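Endoglucanase (Ruminococcus champanellensis, PDB 6WQV) hydrolyses internal beta-1,4-glucosidic bonds of cellulose and probably, as a broad-specificity enzyme of family GH5, related plant polysaccharides such as xylan. Local coordinates at residues Q164-L167 / E173-G176; E180-I185 / S218-N223; D123-T128 / E160-P165; A137-I142 / N186-T191. All blocks are in the same frame, centred on the assembly; numbering follows the deposited sequence.

How the interactions relate
All four contacts lie on one side of the (beta/alpha)8 barrel, around the loop after strand 157-160 and helix 179-197. Interactions 1 and 3 share Gln164 and Pro165 and both touch the bound glucose; their centres lie about 9 Å apart. Interaction 2 continues outward from interaction 1, its centre again about 9 Å away, through Gly176 O and Arg182 NH1, 2.8 Å apart. Interactions 2 and 4 use successive parts of helix 179-197, with centres about 17 Å apart. Interaction 4 returns to interaction 3 through Ile126 O and Tyr188 OH, 2.6 Å apart, and through Met162, which packs on Tyr188. Interaction 4 joins two outer helices next to the loops of interaction 3.

Interaction 1. Residues Q164-L167 / E173-G176; sequences QPRL and EWNG. Unlike the reference sequence in segment 164-167: Gln164 (reference Glu). With GLC (alpha-D-glucopyranose), chain E.
Arg166 runs across the Trp174 indole, with CD over the face of the six-membered ring and the guanidinium beyond its rim, one guanidinium face against CH2 and CZ2; its edge is turned to the carboxylate of Glu173. Together they join two parts of the loop that follows strand 157-160 of the (beta/alpha)8 barrel. The guanidinium and indole planes are 22° apart, and Arg166 NE comes within 3.2 Å of Trp174 CZ2 at the ring's rim. Arg166 CD adds a CH-pi contact, 3.8 Å from the centroid of the six-membered ring. In the guanidinium plane, Arg166 NE donates to the anti lone pair of Glu173 OE2 at 2.9 Å (N-H...O 161°) in a salt bridge, and one water connects the same oxygen with Arg166 NH2. From the other end, NH1 reaches Gln164 O at 2.9 Å. These in-plane partners fix the rotation of the guanidinium at the rim of the indole. Chi1 of 69° sets Arg166 CG between the backbone N and the carbonyl carbon, and an extended chain carries CD across the indole and NE to Glu173. The other Glu173 oxygen, OE1, is bonded to Gly169 N. Gln164 replaces the reference glutamate, probably the acid/base residue in the Asn-Glu-Pro motif of family GH5. Gln164 OE1 meets the indole edge, 3.6 Å from Trp174 CH2; from Gln164 OE1 to glucose C1 is 3.0 Å.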
loop_
_atom_site.group_PDB
_atom_site.type_symbol
_atom_site.label_atom_id
_atom_site.label_comp_id
_atom_site.label_asym_id
_atom_site.label_seq_id
_atom_site.Cartn_x
_atom_site.Cartn_y
_atom_site.Cartn_z
ATOM N N GLN A 164 -3.035 3.961 -6.046
ATOM C CA GLN A 164 -4.398 4.484 -6.156
ATOM C C GLN A 164 -4.615 5.094 -7.532
ATOM O O GLN A 164 -4.857 6.296 -7.663
ATOM C CB GLN A 164 -4.667 5.523 -5.070
ATOM C CG GLN A 164 -4.867 4.941 -3.711
ATOM C CD GLN A 164 -5.403 5.954 -2.735
ATOM O OE1 GLN A 164 -4.863 7.054 -2.602
ATOM N NE2 GLN A 164 -6.497 5.606 -2.063
ATOM N N PRO A 165 -4.530 4.284 -8.589
ATOM C CA PRO A 165 -4.751 4.825 -9.938
ATOM C C PRO A 165 -6.136 5.446 -10.049
ATOM O O PRO A 165 -7.132 4.866 -9.608
ATOM C CB PRO A 165 -4.604 3.592 -10.836
ATOM C CG PRO A 165 -4.987 2.438 -9.946
ATOM C CD PRO A 165 -4.428 2.818 -8.585
ATOM N N ARG A 166 -6.198 6.639 -10.633
ATOM C CA ARG A 166 -7.434 7.406 -10.591
ATOM C C ARG A 166 -7.351 8.572 -11.568
ATOM O O ARG A 166 -6.302 8.845 -12.155
ATOM C CB ARG A 166 -7.687 7.918 -9.173
ATOM C CG ARG A 166 -6.691 8.988 -8.745
ATOM C CD ARG A 166 -6.761 9.249 -7.259
ATOM N NE ARG A 166 -5.847 10.303 -6.825
ATOM C CZ ARG A 166 -4.584 10.098 -6.470
ATOM N NH1 ARG A 166 -4.067 8.882 -6.509
ATOM N NH2 ARG A 166 -3.833 11.121 -6.073
ATOM N N LEU A 167 -8.488 9.250 -11.738
ATOM C CA LEU A 167 -8.565 10.432 -12.595
ATOM C C LEU A 167 -8.369 11.679 -11.749
ATOM O O LEU A 167 -9.320 12.243 -11.206
ATOM C CB LEU A 167 -9.917 10.494 -13.286
ATOM C CG LEU A 167 -10.144 9.543 -14.450
ATOM C CD1 LEU A 167 -11.610 9.650 -14.860
ATOM C CD2 LEU A 167 -9.207 9.867 -15.596
ATOM N N GLU A 173 -13.002 12.006 -9.088
ATOM C CA GLU A 173 -11.689 11.431 -8.825
ATOM C C GLU A 173 -11.743 10.383 -7.718
ATOM O O GLU A 173 -11.191 9.286 -7.861
ATOM C CB GLU A 173 -10.703 12.543 -8.459
ATOM C CG GLU A 173 -9.412 12.019 -7.853
ATOM C CD GLU A 173 -8.373 13.102 -7.606
ATOM O OE1 GLU A 173 -8.629 14.280 -7.929
ATOM O OE2 GLU A 173 -7.285 12.769 -7.092
ATOM N N TRP A 174 -12.400 10.708 -6.599
ATOM C CA TRP A 174 -12.476 9.824 -5.439
ATOM C C TRP A 174 -13.849 9.181 -5.300
ATOM O O TRP A 174 -14.250 8.798 -4.193
ATOM C CB TRP A 174 -12.114 10.577 -4.160
ATOM C CG TRP A 174 -10.744 11.177 -4.176
ATOM C CD1 TRP A 174 -10.430 12.493 -4.351
ATOM C CD2 TRP A 174 -9.498 10.488 -4.004
ATOM N NE1 TRP A 174 -9.069 12.666 -4.304
ATOM C CE2 TRP A 174 -8.473 11.451 -4.087
ATOM C CE3 TRP A 174 -9.150 9.149 -3.790
ATOM C CZ2 TRP A 174 -7.124 11.121 -3.964
ATOM C CZ3 TRP A 174 -7.808 8.824 -3.666
ATOM C CH2 TRP A 174 -6.812 9.806 -3.757
ATOM N N ASN A 175 -14.577 9.060 -6.404
ATOM C CA ASN A 175 -15.894 8.447 -6.437
ATOM C C ASN A 175 -16.028 7.581 -7.680
ATOM O O ASN A 175 -17.044 7.617 -8.379
ATOM C CB ASN A 175 -16.996 9.503 -6.404
ATOM C CG ASN A 175 -18.368 8.902 -6.198
ATOM O OD1 ASN A 175 -18.527 7.925 -5.468
ATOM N ND2 ASN A 175 -19.370 9.476 -6.854
ATOM N N GLY A 176 -14.978 6.824 -7.999
ATOM C CA GLY A 176 -15.047 5.824 -9.043
ATOM C C GLY A 176 -14.614 6.272 -10.420
ATOM O O GLY A 176 -14.552 5.436 -11.332
HETATM C C1 GLC E . -3.930 7.034 0.298
HETATM C C2 GLC E . -2.463 7.201 -0.049
HETATM C C3 GLC E . -1.532 7.724 0.958
HETATM C C4 GLC E . -2.139 8.903 1.683
HETATM C C5 GLC E . -3.385 8.394 2.369
HETATM C C6 GLC E . -4.024 9.377 3.335
HETATM O O1 GLC E . -4.319 5.818 0.786
HETATM O O2 GLC E . -2.014 5.928 -0.608
HETATM O O3 GLC E . -0.314 8.147 0.240
HETATM O O4 GLC E . -1.181 9.429 2.607
HETATM O O5 GLC E . -4.392 8.055 1.335
HETATM O O6 GLC E . -4.467 10.492 2.692
HETATM O O HOH W 1 -5.076 13.716 -5.734
#

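Interaction 2. Residues E180-I185 / S218-N223; sequences EARQVI and SSTTVN
Thr221 OG1 is gripped by two backbone groups: it accepts from Ser218 N at 3.1 Å and is also hydrogen-bonded to the carbonyl of Ser216. In return, Thr221 N donates to Ser218 OG over 3.3 Å in a nearly straight bond (N-H...O 166°). The two residues thus form a capping box, with Ser218 as N-cap of helix 219-223. This first turn presents Thr220 and Thr221 to Arg182, whose CD lies 4.2 Å from Thr221 CA. The main touch is made by the methyl of Thr220. CG2 sits over the centre of one face of the Arg182 guanidinium, 3.1 Å above its plane, and is 3.2 Å from NH1. No hydrogen bond crosses between the two segments, so a methyl resting on a flat cation carries the contact. In the (beta/alpha)8 barrel, Arg182 belongs to helix 179-197, the outer helix after the fourth strand, while 219-223 is a short helix in the connection after the fifth. A bend at chi3 (-63°) turns the end of the arginine so that its flat face meets the threonine. The polar edge of the group has partners of its own: NE forms a salt bridge with Asp224, just beyond the short helix, and NH1 is hydrogen-bonded to Gly176 O in the loop leading into helix 179-197. On its far side the short helix packs through Val222 against helix 263-278.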
loop_
_atom_site.group_PDB
_atom_site.type_symbol
_atom_site.label_atom_id
_atom_site.label_comp_id
_atom_site.label_asym_id
_atom_site.label_seq_id
_atom_site.Cartn_x
_atom_site.Cartn_y
_atom_site.Cartn_z
ATOM N N GLU A 180 -14.371 4.485 -18.537
ATOM C CA GLU A 180 -13.123 4.369 -19.281
ATOM C C GLU A 180 -11.936 4.184 -18.343
ATOM O O GLU A 180 -11.072 3.335 -18.586
ATOM C CB GLU A 180 -12.953 5.599 -20.173
ATOM C CG GLU A 180 -11.654 5.647 -20.948
ATOM C CD GLU A 180 -11.568 6.843 -21.883
ATOM O OE1 GLU A 180 -12.617 7.270 -22.412
ATOM O OE2 GLU A 180 -10.446 7.355 -22.087
ATOM N N ALA A 181 -11.879 4.960 -17.259
ATOM C CA ALA A 181 -10.749 4.838 -16.345
ATOM C C ALA A 181 -10.713 3.463 -15.691
ATOM O O ALA A 181 -9.639 2.881 -15.502
ATOM C CB ALA A 181 -10.826 5.911 -15.262
ATOM N N ARG A 182 -11.878 2.948 -15.290
ATOM C CA ARG A 182 -11.908 1.643 -14.638
ATOM C C ARG A 182 -11.471 0.552 -15.601
ATOM O O ARG A 182 -10.765 -0.388 -15.217
ATOM C CB ARG A 182 -13.297 1.399 -14.050
ATOM C CG ARG A 182 -13.669 2.468 -13.022
ATOM C CD ARG A 182 -15.001 2.224 -12.325
ATOM N NE ARG A 182 -16.179 2.232 -13.187
ATOM C CZ ARG A 182 -16.984 3.276 -13.379
ATOM N NH1 ARG A 182 -16.738 4.449 -12.801
ATOM N NH2 ARG A 182 -18.038 3.144 -14.166
ATOM N N GLN A 183 -11.875 0.668 -16.872
ATOM C CA GLN A 183 -11.419 -0.281 -17.881
ATOM C C GLN A 183 -9.906 -0.228 -18.033
ATOM O O GLN A 183 -9.226 -1.260 -17.990
ATOM C CB GLN A 183 -12.061 0.038 -19.231
ATOM C CG GLN A 183 -13.516 -0.336 -19.385
ATOM C CD GLN A 183 -14.099 0.180 -20.692
ATOM O OE1 GLN A 183 -13.576 1.121 -21.291
ATOM N NE2 GLN A 183 -15.184 -0.438 -21.141
ATOM N N VAL A 184 -9.362 0.972 -18.255
ATOM C CA VAL A 184 -7.931 1.112 -18.511
ATOM C C VAL A 184 -7.099 0.568 -17.351
ATOM O O VAL A 184 -6.042 -0.038 -17.564
ATOM C CB VAL A 184 -7.607 2.584 -18.835
ATOM C CG1 VAL A 184 -6.111 2.795 -18.925
ATOM C CG2 VAL A 184 -8.259 2.991 -20.157
ATOM N N ILE A 185 -7.562 0.761 -16.110
ATOM C CA ILE A 185 -6.832 0.242 -14.950
ATOM C C ILE A 185 -6.708 -1.278 -15.002
ATOM O O ILE A 185 -5.671 -1.834 -14.608
ATOM C CB ILE A 185 -7.472 0.780 -13.647
ATOM C CG1 ILE A 185 -7.117 2.268 -13.498
ATOM C CG2 ILE A 185 -7.042 -0.052 -12.446
ATOM C CD1 ILE A 185 -7.970 3.015 -12.508
ATOM N N SER A 218 -16.312 -0.060 -3.804
ATOM C CA SER A 218 -17.684 0.381 -3.973
ATOM C C SER A 218 -18.264 -0.483 -5.084
ATOM O O SER A 218 -17.527 -1.150 -5.817
ATOM C CB SER A 218 -17.759 1.851 -4.379
ATOM O OG SER A 218 -17.259 2.023 -5.693
ATOM N N SER A 219 -19.592 -0.458 -5.222
ATOM C CA SER A 219 -20.232 -1.211 -6.296
ATOM C C SER A 219 -19.641 -0.833 -7.647
ATOM O O SER A 219 -19.374 -1.698 -8.491
ATOM C CB SER A 219 -21.734 -0.936 -6.286
ATOM O OG SER A 219 -22.291 -1.301 -5.037
ATOM N N THR A 220 -19.404 0.461 -7.855
ATOM C CA THR A 220 -18.914 0.938 -9.140
ATOM C C THR A 220 -17.531 0.378 -9.453
ATOM O O THR A 220 -17.285 -0.108 -10.563
ATOM C CB THR A 220 -18.894 2.465 -9.128
ATOM O OG1 THR A 220 -20.229 2.955 -8.931
ATOM C CG2 THR A 220 -18.333 3.000 -10.426
ATOM N N THR A 221 -16.614 0.430 -8.486
ATOM C CA THR A 221 -15.249 0.004 -8.761
ATOM C C THR A 221 -15.116 -1.514 -8.753
ATOM O O THR A 221 -14.254 -2.056 -9.453
ATOM C CB THR A 221 -14.279 0.599 -7.739
ATOM O OG1 THR A 221 -14.608 0.107 -6.433
ATOM C CG2 THR A 221 -14.335 2.114 -7.742
ATOM N N VAL A 222 -15.939 -2.210 -7.966
ATOM C CA VAL A 222 -15.872 -3.670 -7.918
ATOM C C VAL A 222 -16.473 -4.278 -9.183
ATOM O O VAL A 222 -15.898 -5.197 -9.780
ATOM C CB VAL A 222 -16.567 -4.193 -6.649
ATOM C CG1 VAL A 222 -16.729 -5.705 -6.699
ATOM C CG2 VAL A 222 -15.779 -3.796 -5.410
ATOM N N ASN A 223 -17.635 -3.783 -9.605
ATOM C CA ASN A 223 -18.324 -4.389 -10.743
ATOM C C ASN A 223 -17.496 -4.305 -12.019
ATOM O O ASN A 223 -17.576 -5.203 -12.866
ATOM C CB ASN A 223 -19.697 -3.750 -10.930
ATOM C CG ASN A 223 -20.690 -4.195 -9.868
ATOM O OD1 ASN A 223 -20.493 -5.224 -9.218
ATOM N ND2 ASN A 223 -21.760 -3.428 -9.688
#

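Interaction 3. Residues D123-T128 / E160-P165; sequences DWLIPT and EGMNQP. Unlike the reference sequence in segment 160-165: Gln164 (reference Glu). With GLC (alpha-D-glucopyranose), chain E.
Leu125, which packs on Met162 and Pro165, has its CB over one face of the Trp124 indole, 4.1 Å above the plane and displaced toward the rim; Arg138 makes a cation-pi contact on the opposite face, and Trp124 NE1 is hydrogen-bonded to Glu121. The contact joins the loops after the third and fourth strands of the (beta/alpha)8 barrel, at the end that carries the sugar site. Leu125 centres an inverse gamma turn and points its side chain at the neighbouring loop. In the conformer described, one of two deposited, its fork takes in the thioether: Met162 SD is 3.8 Å from Leu125 CD2 and 4.0 Å from CD1. Leu125 CD2 also lies 4.3 Å from Pro165 CB, so the two side chains of the second loop meet one methyl. The bend at chi3 (-77°) turns the methionine methyl toward helix 179-197, where Met162 packs on Tyr188 and Asn189. While Met162 faces this buried apolar contact, the next residue serves the sugar. Asn163 OD1 is bonded to Arg75 NH2, which orients the amide, and Asn163 ND2 donates to glucose O2 at 2.9 Å in a nearly straight bond (165°).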
loop_
_atom_site.group_PDB
_atom_site.type_symbol
_atom_site.label_atom_id
_atom_site.label_comp_id
_atom_site.label_asym_id
_atom_site.label_seq_id
_atom_site.Cartn_x
_atom_site.Cartn_y
_atom_site.Cartn_z
ATOM N N ASP A 123 1.233 11.545 -11.925
ATOM C CA ASP A 123 1.530 12.554 -12.939
ATOM C C ASP A 123 1.614 11.913 -14.316
ATOM O O ASP A 123 1.282 12.553 -15.317
ATOM C CB ASP A 123 2.820 13.316 -12.645
ATOM C CG ASP A 123 2.624 14.438 -11.643
ATOM O OD1 ASP A 123 1.482 14.632 -11.171
ATOM O OD2 ASP A 123 3.618 15.128 -11.319
ATOM N N TRP A 124 2.057 10.649 -14.386
ATOM C CA TRP A 124 2.078 9.912 -15.647
ATOM C C TRP A 124 1.126 8.722 -15.695
ATOM O O TRP A 124 0.709 8.340 -16.789
ATOM C CB TRP A 124 3.494 9.404 -15.976
ATOM C CG TRP A 124 4.046 8.421 -14.981
ATOM C CD1 TRP A 124 4.782 8.719 -13.875
ATOM C CD2 TRP A 124 3.924 6.984 -15.001
ATOM N NE1 TRP A 124 5.115 7.575 -13.203
ATOM C CE2 TRP A 124 4.601 6.494 -13.870
ATOM C CE3 TRP A 124 3.299 6.071 -15.861
ATOM C CZ2 TRP A 124 4.681 5.134 -13.572
ATOM C CZ3 TRP A 124 3.381 4.718 -15.564
ATOM C CH2 TRP A 124 4.068 4.264 -14.432
ATOM N N LEU A 125 0.747 8.155 -14.546
ATOM C CA LEU A 125 -0.090 6.951 -14.483
ATOM C C LEU A 125 -1.562 7.342 -14.637
ATOM O O LEU A 125 -2.369 7.288 -13.704
ATOM C CB LEU A 125 0.167 6.212 -13.174
ATOM C CG LEU A 125 -0.447 4.823 -13.004
ATOM C CD1 LEU A 125 0.295 3.807 -13.865
ATOM C CD2 LEU A 125 -0.455 4.369 -11.542
ATOM N N ILE A 126 -1.900 7.747 -15.853
ATOM C CA ILE A 126 -3.188 8.357 -16.170
ATOM C C ILE A 126 -4.110 7.311 -16.799
ATOM O O ILE A 126 -3.789 6.777 -17.870
ATOM C CB ILE A 126 -2.990 9.547 -17.120
ATOM C CG1 ILE A 126 -2.135 10.623 -16.442
ATOM C CG2 ILE A 126 -4.328 10.102 -17.600
ATOM C CD1 ILE A 126 -1.516 11.601 -17.427
ATOM N N PRO A 127 -5.283 7.031 -16.204
ATOM C CA PRO A 127 -6.158 5.970 -16.758
ATOM C C PRO A 127 -7.159 6.479 -17.792
ATOM O O PRO A 127 -8.366 6.621 -17.546
ATOM C CB PRO A 127 -6.860 5.433 -15.513
ATOM C CG PRO A 127 -6.999 6.671 -14.634
ATOM C CD PRO A 127 -5.756 7.505 -14.886
ATOM N N THR A 128 -6.649 6.759 -18.987
ATOM C CA THR A 128 -7.467 7.154 -20.123
ATOM C C THR A 128 -7.003 6.371 -21.343
ATOM O O THR A 128 -5.849 5.933 -21.423
ATOM C CB THR A 128 -7.343 8.649 -20.448
ATOM O OG1 THR A 128 -5.996 8.941 -20.847
ATOM C CG2 THR A 128 -7.729 9.506 -19.250
ATOM N N GLU A 160 3.397 -4.953 -5.282
ATOM C CA GLU A 160 2.101 -4.314 -5.503
ATOM C C GLU A 160 2.226 -3.358 -6.686
ATOM O O GLU A 160 3.016 -2.409 -6.646
ATOM C CB GLU A 160 1.631 -3.551 -4.253
ATOM C CG GLU A 160 0.346 -2.799 -4.526
ATOM C CD GLU A 160 -0.271 -2.190 -3.305
ATOM O OE1 GLU A 160 0.469 -1.573 -2.517
ATOM O OE2 GLU A 160 -1.502 -2.328 -3.146
ATOM N N GLY A 161 1.432 -3.598 -7.741
ATOM C CA GLY A 161 1.724 -2.986 -9.035
ATOM C C GLY A 161 1.449 -1.496 -9.134
ATOM O O GLY A 161 2.108 -0.796 -9.911
ATOM N N MET A 162 0.458 -1.002 -8.389
ATOM C CA MET A 162 0.080 0.402 -8.384
ATOM C C MET A 162 -0.533 0.691 -7.022
ATOM O O MET A 162 -0.864 -0.228 -6.267
ATOM C CB MET A 162 -0.970 0.726 -9.452
ATOM C CG MET A 162 -0.516 0.511 -10.874
ATOM S SD MET A 162 -1.817 0.906 -12.039
ATOM C CE MET A 162 -2.855 -0.538 -11.901
ATOM N N ASN A 163 -0.720 1.974 -6.724
ATOM C CA ASN A 163 -1.288 2.376 -5.442
ATOM C C ASN A 163 -2.759 2.756 -5.554
ATOM O O ASN A 163 -3.631 1.967 -5.180
ATOM C CB ASN A 163 -0.478 3.522 -4.843
ATOM C CG ASN A 163 -1.010 3.978 -3.504
ATOM O OD1 ASN A 163 -1.301 3.158 -2.637
ATOM N ND2 ASN A 163 -1.157 5.289 -3.345
ATOM N N GLN A 164 -3.035 3.961 -6.046
ATOM C CA GLN A 164 -4.398 4.484 -6.156
ATOM C C GLN A 164 -4.615 5.094 -7.532
ATOM O O GLN A 164 -4.857 6.296 -7.663
ATOM C CB GLN A 164 -4.667 5.523 -5.070
ATOM C CG GLN A 164 -4.867 4.941 -3.711
ATOM C CD GLN A 164 -5.403 5.954 -2.735
ATOM O OE1 GLN A 164 -4.863 7.054 -2.602
ATOM N NE2 GLN A 164 -6.497 5.606 -2.063
ATOM N N PRO A 165 -4.530 4.284 -8.589
ATOM C CA PRO A 165 -4.751 4.825 -9.938
ATOM C C PRO A 165 -6.136 5.446 -10.049
ATOM O O PRO A 165 -7.132 4.866 -9.608
ATOM C CB PRO A 165 -4.604 3.592 -10.836
ATOM C CG PRO A 165 -4.987 2.438 -9.946
ATOM C CD PRO A 165 -4.428 2.818 -8.585
HETATM C C1 GLC E . -3.930 7.034 0.298
HETATM C C2 GLC E . -2.463 7.201 -0.049
HETATM C C3 GLC E . -1.532 7.724 0.958
HETATM C C4 GLC E . -2.139 8.903 1.683
HETATM C C5 GLC E . -3.385 8.394 2.369
HETATM C C6 GLC E . -4.024 9.377 3.335
HETATM O O1 GLC E . -4.319 5.818 0.786
HETATM O O2 GLC E . -2.014 5.928 -0.608
HETATM O O3 GLC E . -0.314 8.147 0.240
HETATM O O4 GLC E . -1.181 9.429 2.607
HETATM O O5 GLC E . -4.392 8.055 1.335
HETATM O O6 GLC E . -4.467 10.492 2.692
#

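Interaction 4. Residues A137-I142 / N186-T191; sequences ARLDAI and NSYNQT
Segments 137-142 and 186-191 run in nearly the same direction, their axes inclined by 25° and approaching to 9.7 Å. They belong to helices 129-149 and 179-197, consecutive outer helices of the (beta/alpha)8 barrel that follow its third and fourth strands. Leu139 is the central apolar residue of the contact. It points toward the other helix and crosses Tyr188 at about a right angle, so that its CD1 methyl meets the root of the tyrosine, 3.6 Å from CB and 3.8 Å from CG, obliquely to the ring. With chi1 at -65°, Tyr188 CG lies anti to its own carbonyl carbon, and the ring is carried toward the loop before helix 129-149, where OH is hydrogen-bonded to Ile126 O. The second point of contact is Thr191. Its CG2 methyl packs against two successive beta carbons of the partner helix, 4.2 Å from Asp140 CB and 4.5 Å from Leu139 CB. No hydrogen bond joins the two six-residue segments, but residues just beyond them supply polar links between the helices. Asp140 OD1 pairs with Thr195 OG1 one turn after Thr191. Asn136 of helix 129-149 spans a turn of its neighbour with its amide: its ND2 is hydrogen-bonded to Ser187 OG, and its OD1 to Thr191 OG1.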
loop_
_atom_site.group_PDB
_atom_site.type_symbol
_atom_site.label_atom_id
_atom_site.label_comp_id
_atom_site.label_asym_id
_atom_site.label_seq_id
_atom_site.Cartn_x
_atom_site.Cartn_y
_atom_site.Cartn_z
ATOM N N ALA A 137 3.570 0.989 -21.563
ATOM C CA ALA A 137 4.993 0.871 -21.878
ATOM C C ALA A 137 5.864 1.287 -20.695
ATOM O O ALA A 137 6.864 0.625 -20.387
ATOM C CB ALA A 137 5.332 1.713 -23.108
ATOM N N ARG A 138 5.507 2.384 -20.021
ATOM C CA ARG A 138 6.298 2.845 -18.884
ATOM C C ARG A 138 6.169 1.891 -17.709
ATOM O O ARG A 138 7.164 1.578 -17.040
ATOM C CB ARG A 138 5.861 4.257 -18.498
ATOM C CG ARG A 138 6.607 4.835 -17.313
ATOM C CD ARG A 138 6.506 6.343 -17.251
ATOM N NE ARG A 138 7.149 6.863 -16.043
ATOM C CZ ARG A 138 7.516 8.126 -15.872
ATOM N NH1 ARG A 138 7.310 9.017 -16.827
ATOM N NH2 ARG A 138 8.096 8.503 -14.735
ATOM N N LEU A 139 4.959 1.395 -17.450
ATOM C CA LEU A 139 4.772 0.401 -16.400
ATOM C C LEU A 139 5.655 -0.810 -16.632
ATOM O O LEU A 139 6.285 -1.328 -15.704
ATOM C CB LEU A 139 3.314 -0.045 -16.382
ATOM C CG LEU A 139 2.339 0.750 -15.529
ATOM C CD1 LEU A 139 0.931 0.284 -15.832
ATOM C CD2 LEU A 139 2.675 0.576 -14.060
ATOM N N ASP A 140 5.678 -1.311 -17.865
ATOM C CA ASP A 140 6.509 -2.466 -18.158
ATOM C C ASP A 140 7.984 -2.137 -17.970
ATOM O O ASP A 140 8.735 -2.931 -17.389
ATOM C CB ASP A 140 6.218 -2.958 -19.569
ATOM C CG ASP A 140 7.182 -4.007 -20.012
ATOM O OD1 ASP A 140 7.147 -5.126 -19.453
ATOM O OD2 ASP A 140 8.004 -3.705 -20.894
ATOM N N ALA A 141 8.411 -0.954 -18.414
ATOM C CA ALA A 141 9.818 -0.591 -18.294
ATOM C C ALA A 141 10.260 -0.515 -16.838
ATOM O O ALA A 141 11.341 -1.006 -16.485
ATOM C CB ALA A 141 10.095 0.736 -19.005
ATOM N N ILE A 142 9.440 0.097 -15.980
ATOM C CA ILE A 142 9.866 0.250 -14.594
ATOM C C ILE A 142 9.697 -1.054 -13.816
ATOM O O ILE A 142 10.557 -1.415 -13.011
ATOM C CB ILE A 142 9.218 1.460 -13.889
ATOM C CG1 ILE A 142 7.709 1.313 -13.715
ATOM C CG2 ILE A 142 9.547 2.754 -14.630
ATOM C CD1 ILE A 142 7.148 2.368 -12.754
ATOM N N ASN A 186 -7.729 -1.974 -15.520
ATOM C CA ASN A 186 -7.599 -3.419 -15.682
ATOM C C ASN A 186 -6.437 -3.765 -16.611
ATOM O O ASN A 186 -5.731 -4.753 -16.391
ATOM C CB ASN A 186 -8.898 -4.035 -16.194
ATOM C CG ASN A 186 -10.025 -3.951 -15.186
ATOM O OD1 ASN A 186 -9.797 -3.974 -13.973
ATOM N ND2 ASN A 186 -11.252 -3.854 -15.681
ATOM N N SER A 187 -6.246 -2.979 -17.676
ATOM C CA SER A 187 -5.109 -3.194 -18.566
ATOM C C SER A 187 -3.788 -2.980 -17.838
ATOM O O SER A 187 -2.841 -3.758 -18.008
ATOM C CB SER A 187 -5.209 -2.247 -19.764
ATOM O OG SER A 187 -4.114 -2.398 -20.649
ATOM N N TYR A 188 -3.706 -1.921 -17.030
ATOM C CA TYR A 188 -2.470 -1.633 -16.307
ATOM C C TYR A 188 -2.129 -2.750 -15.324
ATOM O O TYR A 188 -0.964 -3.157 -15.219
ATOM C CB TYR A 188 -2.595 -0.297 -15.568
ATOM C CG TYR A 188 -2.738 0.947 -16.437
ATOM C CD1 TYR A 188 -2.463 0.928 -17.801
ATOM C CD2 TYR A 188 -3.150 2.152 -15.878
ATOM C CE1 TYR A 188 -2.596 2.081 -18.582
ATOM C CE2 TYR A 188 -3.277 3.309 -16.648
ATOM C CZ TYR A 188 -2.999 3.265 -17.998
ATOM O OH TYR A 188 -3.131 4.389 -18.782
ATOM N N ASN A 189 -3.127 -3.258 -14.591
ATOM C CA ASN A 189 -2.856 -4.367 -13.679
ATOM C C ASN A 189 -2.411 -5.608 -14.447
ATOM O O ASN A 189 -1.519 -6.341 -13.993
ATOM C CB ASN A 189 -4.085 -4.685 -12.824
ATOM C CG ASN A 189 -4.235 -3.757 -11.644
ATOM O OD1 ASN A 189 -3.246 -3.257 -11.109
ATOM N ND2 ASN A 189 -5.473 -3.526 -11.226
ATOM N N GLN A 190 -3.028 -5.868 -15.607
ATOM C CA GLN A 190 -2.640 -7.023 -16.413
ATOM C C GLN A 190 -1.201 -6.885 -16.897
ATOM O O GLN A 190 -0.425 -7.851 -16.863
ATOM C CB GLN A 190 -3.591 -7.185 -17.598
ATOM C CG GLN A 190 -3.299 -8.413 -18.430
ATOM C CD GLN A 190 -3.580 -9.700 -17.676
ATOM O OE1 GLN A 190 -4.736 -10.060 -17.448
ATOM N NE2 GLN A 190 -2.517 -10.395 -17.271
ATOM N N THR A 191 -0.816 -5.688 -17.339
ATOM C CA THR A 191 0.563 -5.468 -17.765
ATOM C C THR A 191 1.534 -5.733 -16.625
ATOM O O THR A 191 2.566 -6.384 -16.811
ATOM C CB THR A 191 0.717 -4.036 -18.275
ATOM O OG1 THR A 191 -0.090 -3.875 -19.447
ATOM C CG2 THR A 191 2.163 -3.731 -18.609
#